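Hemin degrading factor (Pseudomonas aeruginosa, PDB 4MGF) binds heme b through an axial histidine and probably takes part in handling or breaking down heme inside the bacterium. Local coordinates at residues A[238-243]-A[307-312]; A[279-284]-A[291-296]. All coordinates share one frame; numbering follows the deposited sequence.

In the fold
Interactions 1 and 2 both lie in the C-terminal HemS/ChuX domain, but in different nine-stranded antiparallel sheets. Their centres are 25 Å apart and their nearest atoms about 11 Å, so they do not touch. Each concerns the outermost strand of its sheet within the chain: interaction 1 pairs edge strand 240-243 with 307-313, and interaction 2 pairs edge strand 282-285 with 288-293. Along the chain the hairpin of interaction 2 falls between the two strands of interaction 1. Interaction 1 runs close to the heme-binding residues Lys313 and Arg228, whereas interaction 2 is remote from the known heme-binding residues.

Interaction 1: A[238-243]-A[307-312]; sequences EWAERL and ELWRVR
Glu241 and Arg310 face each other as a hydrogen-bonded pair where edge strand 240-243 joins strand 307-313, antiparallel, at the edge of an antiparallel sheet. Their backbones exchange two bonds, and their side chains run side by side in the same direction. From CB, the Glu241 chain turns first into the position between backbone N and carbonyl carbon (chi1 41°), then extends. CG passes 4.0 Å from Arg310 NE, Glu241 CD lies 3.5 Å from Arg310 NH2 at the edge of the guanidinium, and OE2 becomes the meeting point of three donors. Arg310 reaches it side-on, with NH2 at 2.9 Å from Glu241 OE2 and NE a little farther away. The carboxylate and guanidinium planes stand 74° apart, and NH2 arrives from above the carboxylate. Arg312 NH2 adds the third bond, 2.9 Å to the same Glu241 OE2. This salt-bridge network is extended by Glu355, which binds Arg312 NE, while the carbonyls of Ala354 and Phe357 take Arg310 NH1; the C-terminal segment is thereby tied to the strand pair. Arg312 NH1 also bonds Glu238 O, approaching from above the carbonyl plane. One face of the Arg310 guanidinium carries Leu243 CD2.

On the other side of the sheet, Trp309 packs against Ala240 and Arg242. Arg242 CB sits 4.0 Å from the centroid of the six-membered ring of Trp309, almost on its normal, a CH-pi contact, while Ala240 CB approaches Trp309 CE3. Leu232 of helix 228-235 touches both Ala240 and Trp309, so this face backs onto a helix that begins with the heme-binding Arg228. The bond of Trp309 NE1 to Glu307 OE1, 3.0 Å and in the ring plane, helps set the turn of the ring; it uses the anti lone pair of that oxygen.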
ATOM      1  N   GLU A 238     -13.649  24.443   3.312  1.00 15.63           N
ATOM      2  CA  GLU A 238     -13.729  24.011   4.701  1.00 17.89           C
ATOM      3  C   GLU A 238     -13.572  22.492   4.802  1.00 15.92           C
ATOM      4  O   GLU A 238     -13.248  21.966   5.865  1.00 17.19           O
ATOM      5  CB  GLU A 238     -15.044  24.452   5.361  1.00 18.97           C
ATOM      6  CG  GLU A 238     -16.286  23.702   4.893  1.00 18.93           C
ATOM      7  CD  GLU A 238     -16.844  24.237   3.595  1.00 20.06           C
ATOM      8  OE1 GLU A 238     -16.088  24.864   2.813  1.00 22.90           O
ATOM      9  OE2 GLU A 238     -18.051  24.040   3.364  1.00 17.61           O
ATOM     10  N   TRP A 239     -13.780  21.795   3.695  1.00 14.81           N
ATOM     11  CA  TRP A 239     -13.639  20.333   3.690  1.00 16.82           C
ATOM     12  C   TRP A 239     -12.332  19.868   3.017  1.00 15.78           C
ATOM     13  O   TRP A 239     -11.655  18.958   3.489  1.00 15.99           O
ATOM     14  CB  TRP A 239     -14.835  19.683   2.995  1.00 12.19           C
ATOM     15  CG  TRP A 239     -16.205  19.869   3.683  1.00 12.13           C
ATOM     16  CD1 TRP A 239     -17.371  20.271   3.083  1.00 14.75           C
ATOM     17  CD2 TRP A 239     -16.530  19.637   5.064  1.00 12.05           C
ATOM     18  NE1 TRP A 239     -18.401  20.298   4.006  1.00 13.35           N
ATOM     19  CE2 TRP A 239     -17.909  19.918   5.227  1.00 11.98           C
ATOM     20  CE3 TRP A 239     -15.792  19.235   6.182  1.00 11.28           C
ATOM     21  CZ2 TRP A 239     -18.554  19.794   6.447  1.00 10.32           C
ATOM     22  CZ3 TRP A 239     -16.434  19.121   7.392  1.00 12.41           C
ATOM     23  CH2 TRP A 239     -17.812  19.390   7.513  1.00 12.21           C
ATOM     24  N   ALA A 240     -11.994  20.489   1.899  1.00 14.06           N
ATOM     25  CA  ALA A 240     -10.850  20.046   1.125  1.00 16.79           C
ATOM     26  C   ALA A 240     -10.217  21.215   0.395  1.00 15.86           C
ATOM     27  O   ALA A 240     -10.900  21.933  -0.334  1.00 16.50           O
ATOM     28  CB  ALA A 240     -11.276  19.010   0.130  1.00 13.90           C
ATOM     29  N   GLU A 241      -8.912  21.391   0.580  1.00 18.48           N
ATOM     30  CA  GLU A 241      -8.177  22.406  -0.171  1.00 16.28           C
ATOM     31  C   GLU A 241      -6.856  21.883  -0.698  1.00 16.90           C
ATOM     32  O   GLU A 241      -6.121  21.164  -0.007  1.00 14.66           O
ATOM     33  CB  GLU A 241      -7.980  23.701   0.635  1.00 17.41           C
ATOM     34  CG  GLU A 241      -7.623  23.513   2.094  1.00 19.51           C
ATOM     35  CD  GLU A 241      -7.657  24.835   2.873  1.00 27.35           C
ATOM     36  OE1 GLU A 241      -7.979  25.881   2.268  1.00 29.52           O
ATOM     37  OE2 GLU A 241      -7.364  24.828   4.088  1.00 28.23           O
ATOM     38  N   ARG A 242      -6.585  22.231  -1.950  1.00 12.80           N
ATOM     39  CA  ARG A 242      -5.368  21.821  -2.608  1.00 15.89           C
ATOM     40  C   ARG A 242      -4.169  22.600  -2.061  1.00 18.98           C
ATOM     41  O   ARG A 242      -4.241  23.818  -1.809  1.00 13.77           O
ATOM     42  CB  ARG A 242      -5.508  22.014  -4.119  1.00 18.59           C
ATOM     43  CG  ARG A 242      -4.384  21.382  -4.936  1.00 22.47           C
ATOM     44  CD  ARG A 242      -4.899  21.016  -6.310  1.00 20.49           C
ATOM     45  NE  ARG A 242      -3.829  20.711  -7.248  1.00 19.14           N
ATOM     46  CZ  ARG A 242      -4.032  20.508  -8.544  1.00 21.50           C
ATOM     47  NH1 ARG A 242      -5.261  20.585  -9.038  1.00 21.10           N
ATOM     48  NH2 ARG A 242      -3.014  20.228  -9.346  1.00 28.70           N
ATOM     49  N   LEU A 243      -3.076  21.871  -1.872  1.00 14.83           N
ATOM     50  CA  LEU A 243      -1.835  22.392  -1.326  1.00 18.74           C
ATOM     51  C   LEU A 243      -0.748  22.328  -2.387  1.00 21.04           C
ATOM     52  O   LEU A 243      -0.871  21.609  -3.389  1.00 17.62           O
ATOM     53  CB  LEU A 243      -1.396  21.556  -0.129  1.00 16.97           C
ATOM     54  CG  LEU A 243      -2.433  21.327   0.972  1.00 20.61           C
ATOM     55  CD1 LEU A 243      -1.994  20.185   1.900  1.00 17.11           C
ATOM     56  CD2 LEU A 243      -2.689  22.615   1.768  1.00 21.55           C
ATOM     57  N   GLU A 307      -1.410  16.007  -7.455  1.00 14.80           N
ATOM     58  CA  GLU A 307      -2.158  16.875  -6.563  1.00 14.60           C
ATOM     59  C   GLU A 307      -2.060  16.428  -5.102  1.00 13.63           C
ATOM     60  O   GLU A 307      -1.908  15.237  -4.788  1.00 14.74           O
ATOM     61  CB  GLU A 307      -3.621  17.067  -7.029  1.00 17.97           C
ATOM     62  CG  GLU A 307      -4.290  15.857  -7.671  1.00 17.73           C
ATOM     63  CD  GLU A 307      -5.656  16.181  -8.285  1.00 18.97           C
ATOM     64  OE1 GLU A 307      -6.502  16.762  -7.582  1.00 18.73           O
ATOM     65  OE2 GLU A 307      -5.878  15.854  -9.473  1.00 19.90           O
ATOM     66  N   LEU A 308      -2.132  17.410  -4.216  1.00 12.65           N
ATOM     67  CA  LEU A 308      -2.025  17.185  -2.793  1.00 13.27           C
ATOM     68  C   LEU A 308      -3.130  17.962  -2.082  1.00 14.61           C
ATOM     69  O   LEU A 308      -3.371  19.136  -2.387  1.00 13.33           O
ATOM     70  CB  LEU A 308      -0.657  17.655  -2.312  1.00 11.92           C
ATOM     71  CG  LEU A 308      -0.371  17.530  -0.820  1.00 13.08           C
ATOM     72  CD1 LEU A 308      -0.349  16.059  -0.398  1.00 11.30           C
ATOM     73  CD2 LEU A 308       0.945  18.234  -0.461  1.00 13.04           C
ATOM     74  N   TRP A 309      -3.793  17.325  -1.123  1.00 13.56           N
ATOM     75  CA  TRP A 309      -4.977  17.937  -0.509  1.00 13.22           C
ATOM     76  C   TRP A 309      -4.948  17.841   0.997  1.00 13.24           C
ATOM     77  O   TRP A 309      -4.523  16.831   1.549  1.00 12.17           O
ATOM     78  CB  TRP A 309      -6.248  17.252  -1.008  1.00 12.67           C
ATOM     79  CG  TRP A 309      -6.580  17.510  -2.436  1.00 11.62           C
ATOM     80  CD1 TRP A 309      -6.038  16.896  -3.526  1.00 11.51           C
ATOM     81  CD2 TRP A 309      -7.554  18.435  -2.935  1.00 11.86           C
ATOM     82  NE1 TRP A 309      -6.613  17.388  -4.676  1.00 15.47           N
ATOM     83  CE2 TRP A 309      -7.546  18.337  -4.336  1.00 14.66           C
ATOM     84  CE3 TRP A 309      -8.423  19.355  -2.325  1.00 14.77           C
ATOM     85  CZ2 TRP A 309      -8.379  19.111  -5.145  1.00 14.15           C
ATOM     86  CZ3 TRP A 309      -9.247  20.130  -3.126  1.00 12.38           C
ATOM     87  CH2 TRP A 309      -9.216  20.007  -4.521  1.00 15.78           C
ATOM     88  N   ARG A 310      -5.392  18.900   1.663  1.00 11.43           N
ATOM     89  CA  ARG A 310      -5.701  18.822   3.074  1.00 10.36           C
ATOM     90  C   ARG A 310      -7.183  18.455   3.127  1.00 14.44           C
ATOM     91  O   ARG A 310      -7.995  19.110   2.482  1.00 13.15           O
ATOM     92  CB  ARG A 310      -5.459  20.177   3.748  1.00 11.49           C
ATOM     93  CG  ARG A 310      -5.887  20.226   5.209  1.00 15.90           C
ATOM     94  CD  ARG A 310      -5.287  21.425   5.987  1.00 24.34           C
ATOM     95  NE  ARG A 310      -5.371  22.695   5.262  1.00 22.03           N
ATOM     96  CZ  ARG A 310      -4.330  23.496   5.013  1.00 28.14           C
ATOM     97  NH1 ARG A 310      -3.106  23.167   5.429  1.00 23.22           N
ATOM     98  NH2 ARG A 310      -4.509  24.625   4.339  1.00 23.75           N
ATOM     99  N   VAL A 311      -7.528  17.398   3.860  1.00 15.09           N
ATOM    100  CA  VAL A 311      -8.905  16.915   3.912  1.00 10.80           C
ATOM    101  C   VAL A 311      -9.426  16.899   5.341  1.00 11.65           C
ATOM    102  O   VAL A 311      -8.705  16.535   6.258  1.00 12.71           O
ATOM    103  CB  VAL A 311      -9.037  15.500   3.311  1.00 13.49           C
ATOM    104  CG1 VAL A 311     -10.500  15.094   3.240  1.00 15.65           C
ATOM    105  CG2 VAL A 311      -8.423  15.449   1.918  1.00 11.62           C
ATOM    106  N   ARG A 312     -10.688  17.296   5.518  1.00 10.02           N
ATOM    107  CA  ARG A 312     -11.349  17.267   6.822  1.00 12.09           C
ATOM    108  C   ARG A 312     -12.689  16.496   6.727  1.00 14.48           C
ATOM    109  O   ARG A 312     -13.547  16.838   5.920  1.00 12.10           O
ATOM    110  CB  ARG A 312     -11.613  18.701   7.308  1.00 15.30           C
ATOM    111  CG  ARG A 312     -10.368  19.574   7.389  1.00 14.23           C
ATOM    112  CD  ARG A 312     -10.699  20.993   7.854  1.00 20.75           C
ATOM    113  NE  ARG A 312      -9.575  21.891   7.600  1.00 26.83           N
ATOM    114  CZ  ARG A 312      -9.495  22.731   6.568  1.00 29.26           C
ATOM    115  NH1 ARG A 312     -10.495  22.819   5.694  1.00 23.71           N
ATOM    116  NH2 ARG A 312      -8.422  23.500   6.422  1.00 24.49           N
TER
HETATM  117  O   HOH W   1      -1.677  19.981  -5.419  1.00 15.50           O

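Interaction 2: A[279-284]-A[291-296]; sequences VCNLKW and VLDPEF
Val279 leads into the beta hairpin of strands 282-285 and 288-293 by turning CG1 toward two partners that lie on the same side of it, Val291 CG1 at 4.0 Å and the edge of the Phe296 ring at CE2. Phe296 in turn stacks on His275, which joins this corner to the neighbouring sheet. At Cys280 the backbone takes over: its N donates to Asp293 OD2 at 2.7 Å, on the syn side of the carboxylate. Asn281 N follows, bonding Asp293 OD1 at 2.9 Å through the syn lone pair. Two successive amides thus grip the two oxygens of one carboxylate, which ties the loop before strand 282-285 to Asp293. The Asn281 side chain joins in, ND2 giving a bond to Leu292 O from above the carbonyl plane and a weak one to Asp293 OD1. Regular pairing begins here, with Leu292 N bonded to Asn281 O. Leu282 then faces Val291 as a non-hydrogen-bonded pair, both side chains against Phe252 of helix 247-258, with Leu282 CD1 3.6 Å from Val291 CG2. Last, the bent Lys283 chain crosses Leu292 at about a right angle, its CD 4.0 Å from Leu292 CD1.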
ATOM      1  N   VAL A 279       8.343   9.993  13.046  1.00 21.98           N
ATOM      2  CA  VAL A 279       9.394   9.690  12.085  1.00 24.59           C
ATOM      3  C   VAL A 279      10.646  10.498  12.445  1.00 27.41           C
ATOM      4  O   VAL A 279      10.537  11.596  12.985  1.00 26.80           O
ATOM      5  CB  VAL A 279       8.944   9.968  10.649  1.00 21.65           C
ATOM      6  CG1 VAL A 279       7.806   8.999  10.258  1.00 22.04           C
ATOM      7  CG2 VAL A 279       8.510  11.410  10.495  1.00 20.72           C
ATOM      8  N   CYS A 280      11.830   9.958  12.173  1.00 26.64           N
ATOM      9  CA  CYS A 280      13.056  10.635  12.605  1.00 26.12           C
ATOM     10  C   CYS A 280      13.934  11.131  11.475  1.00 27.13           C
ATOM     11  O   CYS A 280      14.084  12.341  11.288  1.00 25.53           O
ATOM     12  CB  CYS A 280      13.873   9.745  13.535  1.00 29.02           C
ATOM     13  SG  CYS A 280      13.027   9.377  15.068  1.00 43.42           S
ATOM     14  N   ASN A 281      14.528  10.195  10.739  1.00 21.94           N
ATOM     15  CA  ASN A 281      15.446  10.532   9.664  1.00 23.68           C
ATOM     16  C   ASN A 281      14.781  10.656   8.310  1.00 23.05           C
ATOM     17  O   ASN A 281      14.162   9.708   7.814  1.00 25.83           O
ATOM     18  CB  ASN A 281      16.569   9.497   9.595  1.00 25.68           C
ATOM     19  CG  ASN A 281      17.105   9.164  10.956  1.00 28.46           C
ATOM     20  OD1 ASN A 281      17.879   9.926  11.531  1.00 29.39           O
ATOM     21  ND2 ASN A 281      16.668   8.038  11.505  1.00 25.96           N
ATOM     22  N   LEU A 282      14.944  11.819   7.700  1.00 22.76           N
ATOM     23  CA  LEU A 282      14.387  12.107   6.394  1.00 22.26           C
ATOM     24  C   LEU A 282      15.522  12.448   5.460  1.00 25.16           C
ATOM     25  O   LEU A 282      16.433  13.188   5.842  1.00 28.39           O
ATOM     26  CB  LEU A 282      13.457  13.312   6.478  1.00 23.22           C
ATOM     27  CG  LEU A 282      12.152  13.232   7.263  1.00 29.27           C
ATOM     28  CD1 LEU A 282      11.297  12.068   6.803  1.00 21.61           C
ATOM     29  CD2 LEU A 282      12.429  13.132   8.737  1.00 28.65           C
ATOM     30  N   LYS A 283      15.464  11.942   4.232  1.00 23.93           N
ATOM     31  CA  LYS A 283      16.527  12.171   3.258  1.00 19.95           C
ATOM     32  C   LYS A 283      15.988  12.346   1.852  1.00 24.00           C
ATOM     33  O   LYS A 283      15.087  11.614   1.428  1.00 22.24           O
ATOM     34  CB  LYS A 283      17.506  10.988   3.241  1.00 26.80           C
ATOM     35  CG  LYS A 283      18.724  11.172   4.130  1.00 36.97           C
ATOM     36  CD  LYS A 283      18.405  10.857   5.593  1.00 37.82           C
ATOM     37  CE  LYS A 283      19.338  11.583   6.556  1.00 35.10           C
ATOM     38  NZ  LYS A 283      20.690  10.937   6.640  1.00 36.65           N
ATOM     39  N   TRP A 284      16.552  13.296   1.118  1.00 19.16           N
ATOM     40  CA  TRP A 284      16.301  13.387  -0.314  1.00 20.19           C
ATOM     41  C   TRP A 284      17.342  12.571  -1.074  1.00 22.09           C
ATOM     42  O   TRP A 284      18.456  12.398  -0.602  1.00 24.98           O
ATOM     43  CB  TRP A 284      16.363  14.838  -0.784  1.00 25.87           C
ATOM     44  CG  TRP A 284      15.120  15.647  -0.506  1.00 27.20           C
ATOM     45  CD1 TRP A 284      14.926  16.527   0.517  1.00 24.86           C
ATOM     46  CD2 TRP A 284      13.910  15.647  -1.274  1.00 26.02           C
ATOM     47  NE1 TRP A 284      13.663  17.078   0.438  1.00 27.88           N
ATOM     48  CE2 TRP A 284      13.019  16.554  -0.652  1.00 29.25           C
ATOM     49  CE3 TRP A 284      13.485  14.959  -2.418  1.00 23.10           C
ATOM     50  CZ2 TRP A 284      11.731  16.796  -1.143  1.00 25.72           C
ATOM     51  CZ3 TRP A 284      12.203  15.200  -2.905  1.00 25.76           C
ATOM     52  CH2 TRP A 284      11.342  16.112  -2.265  1.00 26.68           C
ATOM     53  N   VAL A 291      11.800   8.210   4.244  1.00 12.94           N
ATOM     54  CA  VAL A 291      11.923   8.048   5.684  1.00 15.30           C
ATOM     55  C   VAL A 291      12.863   6.867   5.922  1.00 19.89           C
ATOM     56  O   VAL A 291      12.733   5.813   5.278  1.00 18.46           O
ATOM     57  CB  VAL A 291      10.557   7.814   6.371  1.00 16.70           C
ATOM     58  CG1 VAL A 291      10.727   7.577   7.871  1.00 15.48           C
ATOM     59  CG2 VAL A 291       9.629   8.995   6.126  1.00 14.11           C
ATOM     60  N   LEU A 292      13.819   7.047   6.828  1.00 20.67           N
ATOM     61  CA  LEU A 292      14.839   6.031   7.063  1.00 19.22           C
ATOM     62  C   LEU A 292      15.031   5.737   8.542  1.00 20.04           C
ATOM     63  O   LEU A 292      16.056   6.080   9.126  1.00 22.90           O
ATOM     64  CB  LEU A 292      16.160   6.465   6.443  1.00 19.01           C
ATOM     65  CG  LEU A 292      16.145   6.699   4.927  1.00 17.61           C
ATOM     66  CD1 LEU A 292      17.512   7.168   4.460  1.00 15.83           C
ATOM     67  CD2 LEU A 292      15.701   5.461   4.146  1.00 14.17           C
ATOM     68  N   ASP A 293      14.033   5.105   9.141  1.00 21.33           N
ATOM     69  CA  ASP A 293      14.065   4.776  10.556  1.00 21.50           C
ATOM     70  C   ASP A 293      14.292   3.277  10.765  1.00 24.54           C
ATOM     71  O   ASP A 293      14.085   2.484   9.844  1.00 23.78           O
ATOM     72  CB  ASP A 293      12.782   5.268  11.226  1.00 19.31           C
ATOM     73  CG  ASP A 293      12.694   6.779  11.242  1.00 23.95           C
ATOM     74  OD1 ASP A 293      13.734   7.428  10.998  1.00 25.10           O
ATOM     75  OD2 ASP A 293      11.604   7.321  11.496  1.00 27.29           O
ATOM     76  N   PRO A 294      14.736   2.888  11.972  1.00 27.58           N
ATOM     77  CA  PRO A 294      15.078   1.489  12.251  1.00 27.51           C
ATOM     78  C   PRO A 294      13.969   0.482  11.943  1.00 28.73           C
ATOM     79  O   PRO A 294      14.280  -0.649  11.588  1.00 29.82           O
ATOM     80  CB  PRO A 294      15.368   1.501  13.751  1.00 25.44           C
ATOM     81  CG  PRO A 294      15.883   2.886  14.008  1.00 28.98           C
ATOM     82  CD  PRO A 294      15.073   3.773  13.107  1.00 28.75           C
ATOM     83  N   GLU A 295      12.705   0.866  12.080  1.00 27.64           N
ATOM     84  CA  GLU A 295      11.630  -0.088  11.858  1.00 21.81           C
ATOM     85  C   GLU A 295      10.712   0.329  10.711  1.00 21.12           C
ATOM     86  O   GLU A 295       9.729  -0.348  10.412  1.00 19.49           O
ATOM     87  CB  GLU A 295      10.818  -0.291  13.138  1.00 27.29           C
ATOM     88  CG  GLU A 295      11.548  -1.042  14.245  1.00 29.12           C
ATOM     89  CD  GLU A 295      11.454  -2.562  14.106  1.00 32.89           C
ATOM     90  OE1 GLU A 295      10.339  -3.137  14.249  1.00 34.12           O
ATOM     91  OE2 GLU A 295      12.508  -3.186  13.866  1.00 30.25           O
ATOM     92  N   PHE A 296      11.046   1.434  10.061  1.00 18.01           N
ATOM     93  CA  PHE A 296      10.161   2.007   9.064  1.00 16.41           C
ATOM     94  C   PHE A 296      10.960   2.747   8.019  1.00 16.25           C
ATOM     95  O   PHE A 296      11.726   3.671   8.333  1.00 19.29           O
ATOM     96  CB  PHE A 296       9.155   2.952   9.737  1.00 16.49           C
ATOM     97  CG  PHE A 296       8.215   3.658   8.778  1.00 17.02           C
ATOM     98  CD1 PHE A 296       7.598   2.969   7.737  1.00 17.09           C
ATOM     99  CD2 PHE A 296       7.901   5.001   8.960  1.00 18.54           C
ATOM    100  CE1 PHE A 296       6.711   3.614   6.861  1.00 15.32           C
ATOM    101  CE2 PHE A 296       7.021   5.658   8.090  1.00 17.49           C
ATOM    102  CZ  PHE A 296       6.419   4.957   7.038  1.00 15.39           C
TER